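Long-range contacts in VP1 (Merkel cell polyomavirus, PDB 4FMH), which builds the icosahedral capsid from five-fold units and binds sialylated glycans through a site required for infection: residues B[45-50]-B[270-275]; B[68-73]-B[254-259]. All blocks are in the same frame, centred on the assembly; numbering follows the deposited sequence.

Contact 1 of 2, residues B[45-50]-B[270-275]; sequences WYTYTY and ALHGLP. With SIA (N-acetyl-alpha-neuraminic acid), chain U.
The carbonyl O of Thr47 is gripped by two N-H groups of the facing strand, one from a side chain and one from the backbone. Gly273 N reaches Thr47 O at 3.1 Å, while His272 ND1 comes in closer to the same oxygen, at 2.8 Å, from above the carbonyl plane. With CG anti to the backbone N (chi1 -178°), His272 carries its ring alongside Thr47 and over Tyr48; the two rings form an offset stack, the planes 13° apart, with ND1 over the tyrosine ring toward its rim. With ND1 donating and one face on Tyr48, the imidazole's rotation is well fixed. The opposite face of Tyr48 takes the indole of Trp45, with CZ3 over its centre, and Tyr48 OH bonds Leu149 O of a second subunit. Alongside the histidine, Thr47 OG1 lies 3.0 Å from His272 CE1 and donates to Tyr46 O.

Further along, Thr49 N donates to Leu271 O, but the return bond is made by a side chain: Leu271 N donates to Thr49 OG1 at 2.9 Å. Thr49 OG1 in turn donates to Tyr50 O, 2.7 Å away and on a lone pair.

At the outer end, Trp45 NE1 makes a weak bond to O10 of the sialic acid, and Tyr50 CD1 touches its acetyl methyl C11 at 3.6 Å. Ser266, Asp51, Lys264 and Lys268 hold the same sugar. A type II turn from Trp45 to Tyr48, anchored by one beta bridge to a jelly-roll strand, thus forms part of the sialic acid receptor site of VP1.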
# COMPACT_ATOMS: atom_id res chain seq x y z
N TRP B 45 -5.81 0.92 34.07
CA TRP B 45 -6.24 0.64 32.71
C TRP B 45 -6.56 1.90 31.89
O TRP B 45 -7.18 1.82 30.83
CB TRP B 45 -7.39 -0.37 32.70
CG TRP B 45 -6.93 -1.77 33.01
CD1 TRP B 45 -7.33 -2.56 34.06
CD2 TRP B 45 -5.96 -2.54 32.28
NE1 TRP B 45 -6.68 -3.77 34.01
CE2 TRP B 45 -5.83 -3.79 32.94
CE3 TRP B 45 -5.20 -2.29 31.13
CZ2 TRP B 45 -4.97 -4.79 32.48
CZ3 TRP B 45 -4.33 -3.29 30.68
CH2 TRP B 45 -4.23 -4.52 31.35
N TYR B 46 -6.12 3.05 32.39
CA TYR B 46 -6.21 4.32 31.66
C TYR B 46 -5.57 4.19 30.28
O TYR B 46 -4.43 3.73 30.15
CB TYR B 46 -5.52 5.41 32.47
CG TYR B 46 -5.42 6.76 31.81
CD1 TYR B 46 -6.56 7.46 31.39
CD2 TYR B 46 -4.17 7.36 31.64
CE1 TYR B 46 -6.46 8.72 30.80
CE2 TYR B 46 -4.06 8.62 31.05
CZ TYR B 46 -5.20 9.28 30.63
OH TYR B 46 -5.08 10.52 30.05
N THR B 47 -6.32 4.61 29.26
CA THR B 47 -5.99 4.50 27.82
C THR B 47 -6.31 3.13 27.21
O THR B 47 -5.96 2.86 26.06
CB THR B 47 -4.54 4.99 27.43
OG1 THR B 47 -3.57 3.97 27.74
CG2 THR B 47 -4.17 6.30 28.12
N TYR B 48 -7.01 2.30 27.98
CA TYR B 48 -7.49 1.00 27.53
C TYR B 48 -8.99 0.83 27.79
O TYR B 48 -9.61 1.62 28.53
CB TYR B 48 -6.74 -0.15 28.23
CG TYR B 48 -5.25 -0.19 28.01
CD1 TYR B 48 -4.70 -1.00 27.01
CD2 TYR B 48 -4.38 0.56 28.81
CE1 TYR B 48 -3.32 -1.05 26.80
CE2 TYR B 48 -3.00 0.51 28.62
CZ TYR B 48 -2.49 -0.29 27.61
OH TYR B 48 -1.13 -0.35 27.40
N THR B 49 -9.56 -0.20 27.18
CA THR B 49 -10.88 -0.69 27.54
C THR B 49 -10.68 -1.76 28.62
O THR B 49 -9.54 -2.06 29.01
CB THR B 49 -11.61 -1.35 26.34
OG1 THR B 49 -10.86 -2.49 25.89
CG2 THR B 49 -11.79 -0.37 25.19
N TYR B 50 -11.78 -2.33 29.10
CA TYR B 50 -11.71 -3.61 29.81
C TYR B 50 -11.68 -4.73 28.76
O TYR B 50 -11.38 -4.48 27.59
CB TYR B 50 -12.88 -3.79 30.79
CG TYR B 50 -12.74 -3.01 32.09
CD1 TYR B 50 -11.61 -2.24 32.37
CD2 TYR B 50 -13.73 -3.10 33.08
CE1 TYR B 50 -11.48 -1.55 33.57
CE2 TYR B 50 -13.62 -2.41 34.28
CZ TYR B 50 -12.49 -1.64 34.52
OH TYR B 50 -12.38 -0.96 35.71
N ALA B 270 -8.12 -6.29 25.11
CA ALA B 270 -8.60 -4.93 25.37
C ALA B 270 -8.07 -3.98 24.29
O ALA B 270 -6.93 -4.10 23.86
CB ALA B 270 -8.15 -4.47 26.75
N LEU B 271 -8.90 -3.03 23.86
CA LEU B 271 -8.43 -2.01 22.92
C LEU B 271 -7.61 -0.93 23.63
O LEU B 271 -7.73 -0.74 24.84
CB LEU B 271 -9.60 -1.40 22.13
CG LEU B 271 -10.19 -2.25 21.00
CD1 LEU B 271 -11.52 -1.66 20.57
CD2 LEU B 271 -9.21 -2.38 19.81
N HIS B 272 -6.77 -0.24 22.86
CA HIS B 272 -5.82 0.74 23.39
C HIS B 272 -5.83 1.94 22.45
O HIS B 272 -5.98 1.80 21.24
CB HIS B 272 -4.42 0.11 23.44
CG HIS B 272 -3.35 0.99 24.01
ND1 HIS B 272 -3.52 1.77 25.13
CD2 HIS B 272 -2.06 1.16 23.63
CE1 HIS B 272 -2.40 2.41 25.40
NE2 HIS B 272 -1.49 2.06 24.50
N GLY B 273 -5.69 3.13 23.03
CA GLY B 273 -5.60 4.35 22.24
C GLY B 273 -4.37 5.17 22.61
O GLY B 273 -3.77 4.94 23.66
N LEU B 274 -4.01 6.12 21.75
CA LEU B 274 -2.90 7.04 22.03
C LEU B 274 -3.39 8.49 21.99
O LEU B 274 -4.42 8.78 21.37
CB LEU B 274 -1.76 6.82 21.02
CG LEU B 274 -0.97 5.51 21.15
CD1 LEU B 274 0.01 5.40 19.98
CD2 LEU B 274 -0.21 5.47 22.48
N PRO B 275 -2.65 9.41 22.65
CA PRO B 275 -3.00 10.84 22.62
C PRO B 275 -2.67 11.45 21.27
O PRO B 275 -1.91 10.87 20.48
CB PRO B 275 -2.07 11.46 23.68
CG PRO B 275 -1.39 10.32 24.36
CD PRO B 275 -1.40 9.19 23.39
C1 SIA U . -7.64 -12.23 32.80
C2 SIA U . -7.22 -11.44 34.04
C3 SIA U . -6.35 -10.24 33.62
C4 SIA U . -7.14 -9.08 33.01
C5 SIA U . -8.34 -8.69 33.88
C6 SIA U . -9.18 -9.91 34.26
C7 SIA U . -10.27 -9.51 35.27
C8 SIA U . -11.42 -10.52 35.42
C9 SIA U . -11.04 -11.77 36.22
C10 SIA U . -9.31 -6.45 33.64
C11 SIA U . -10.13 -5.55 32.77
N5 SIA U . -9.11 -7.69 33.17
O1A SIA U . -6.86 -12.25 31.81
O1B SIA U . -8.73 -12.84 32.79
O4 SIA U . -6.30 -7.92 32.85
O6 SIA U . -8.36 -10.98 34.79
O7 SIA U . -9.66 -9.23 36.54
O8 SIA U . -12.54 -9.90 36.06
O9 SIA U . -10.74 -12.82 35.30
O10 SIA U . -8.85 -6.06 34.71

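Contact 2 of 2, residues B[68-73]-B[254-259]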
# COMPACT_ATOMS: atom_id res chain seq x y z
N PRO B 68 -14.94 2.85 23.72
CA PRO B 68 -14.08 3.98 23.36
C PRO B 68 -14.91 5.11 22.76
O PRO B 68 -15.86 4.87 21.99
CB PRO B 68 -13.13 3.38 22.31
CG PRO B 68 -13.05 1.93 22.69
CD PRO B 68 -14.44 1.58 23.16
N ALA B 69 -14.57 6.33 23.15
CA ALA B 69 -15.35 7.50 22.77
C ALA B 69 -14.43 8.56 22.16
O ALA B 69 -13.21 8.49 22.32
CB ALA B 69 -16.09 8.05 23.99
N TYR B 70 -15.03 9.51 21.45
CA TYR B 70 -14.29 10.61 20.85
C TYR B 70 -13.69 11.52 21.91
O TYR B 70 -14.26 11.71 23.00
CB TYR B 70 -15.19 11.43 19.92
CG TYR B 70 -15.54 10.70 18.65
CD1 TYR B 70 -14.64 10.64 17.57
CD2 TYR B 70 -16.77 10.04 18.52
CE1 TYR B 70 -14.96 9.95 16.40
CE2 TYR B 70 -17.09 9.35 17.37
CZ TYR B 70 -16.19 9.30 16.31
OH TYR B 70 -16.54 8.60 15.17
N SER B 71 -12.52 12.07 21.60
CA SER B 71 -11.94 13.14 22.41
C SER B 71 -12.38 14.45 21.80
O SER B 71 -12.53 14.55 20.58
CB SER B 71 -10.41 13.07 22.43
OG SER B 71 -9.98 11.92 23.14
N VAL B 72 -12.61 15.45 22.65
CA VAL B 72 -12.98 16.78 22.17
C VAL B 72 -12.61 17.87 23.18
O VAL B 72 -12.71 17.68 24.40
CB VAL B 72 -14.49 16.86 21.72
CG1 VAL B 72 -15.40 16.22 22.72
CG2 VAL B 72 -14.92 18.30 21.43
N ALA B 73 -12.15 19.00 22.65
CA ALA B 73 -11.95 20.20 23.45
C ALA B 73 -12.46 21.42 22.69
O ALA B 73 -12.39 21.46 21.46
CB ALA B 73 -10.47 20.37 23.81
N SER B 254 -11.48 17.72 17.75
CA SER B 254 -12.02 16.40 18.03
C SER B 254 -11.10 15.34 17.46
O SER B 254 -10.46 15.56 16.44
CB SER B 254 -13.40 16.23 17.39
OG SER B 254 -14.23 17.34 17.68
N CYS B 255 -11.06 14.17 18.10
CA CYS B 255 -10.25 13.07 17.55
C CYS B 255 -10.54 11.71 18.18
O CYS B 255 -11.26 11.60 19.18
CB CYS B 255 -8.75 13.39 17.66
SG CYS B 255 -8.12 13.42 19.34
N ALA B 256 -9.98 10.67 17.57
CA ALA B 256 -10.01 9.32 18.12
C ALA B 256 -8.83 8.59 17.52
O ALA B 256 -8.58 8.71 16.32
CB ALA B 256 -11.30 8.61 17.76
N ASP B 257 -8.09 7.86 18.36
CA ASP B 257 -6.96 7.08 17.86
C ASP B 257 -6.82 5.73 18.55
O ASP B 257 -6.03 5.58 19.49
CB ASP B 257 -5.66 7.88 17.94
CG ASP B 257 -5.67 9.08 17.00
OD1 ASP B 257 -5.48 8.89 15.78
OD2 ASP B 257 -5.89 10.21 17.49
N ILE B 258 -7.61 4.76 18.09
CA ILE B 258 -7.52 3.37 18.54
C ILE B 258 -6.37 2.72 17.78
O ILE B 258 -6.34 2.78 16.54
CB ILE B 258 -8.83 2.61 18.32
CG1 ILE B 258 -9.96 3.25 19.15
CG2 ILE B 258 -8.66 1.12 18.69
CD1 ILE B 258 -11.38 2.82 18.75
N VAL B 259 -5.42 2.13 18.50
CA VAL B 259 -4.19 1.62 17.87
C VAL B 259 -4.07 0.10 17.90
O VAL B 259 -3.06 -0.46 17.46
CB VAL B 259 -2.92 2.24 18.49
CG1 VAL B 259 -2.82 3.73 18.14
CG2 VAL B 259 -2.86 2.02 20.01
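Ser71 and Cys255 face each other as an antiparallel hydrogen-bonded pair, joined by Ser71 N to Cys255 O at 2.8 Å and Cys255 N to Ser71 O at 2.9 Å. The axes of strands 71-73 and 254-259 come within 4.7 Å, with their directions 156° apart. Val72 and Ser254 form the neighbouring non-hydrogen-bonded pair, and Ser254 CA leans on Ser71 O in a CA-H...O contact. Toward Pro68 the chains splay: the CA atoms of Pro68 and Ile258 are 8.2 Å apart, and side chains bridge the gap.

Ser71 and Cys255 share one face of the sheet. Cys255 SG stands between its backbone N and carbonyl carbon (chi1 69°), which brings it to Ser71 CB at 3.9 Å. The serine hydroxyl turns to Asn29 O, and Leu28 of strand 11-28 packs against both residues. Val72 and Ser254 project from the other face, with CG2 of the valine beside OG of the serine.

Tyr70 carries its ring past the edge of the paired region. Its CD1 rests 3.9 Å from Ala256 CB, and Cys255 O lies near the ring plane, at the edge. The phenol OH is hydrogen-bonded to Trp200 O and Tyr132 OH, which holds the polar end of this buried ring. Beyond it, Pro68 CB meets the tip of Ile258, CD1, at 4.0 Å; the isoleucine also packs on Leu271 and on Ile108 of a third subunit. Here a loop enters strand 71-76 and joins the middle of strand 250-263, an antiparallel pairing within the beta jelly-roll core of the polyomavirus coat protein.

In the fold
From the N terminus, strand 11-28 runs into a long loop that carries 45-50, and the end of that loop together with the start of strand 71-76 supplies 68-73. Nearly two hundred residues later the chain returns in strand 250-263, where 254-259 closes contact 2; the next strand, 269-287, supplies 270-275 and closes contact 1. Contact 2 is therefore nested within contact 1. The two later strands are sheet neighbours, and probable hydrogen bonds from Val259 N to His272 O and from Leu274 N to Asp257 O connect the contacts. Thr49 CG2 also packs on Pro68 CG. Together they tie the receptor-binding loop to the jelly-roll core.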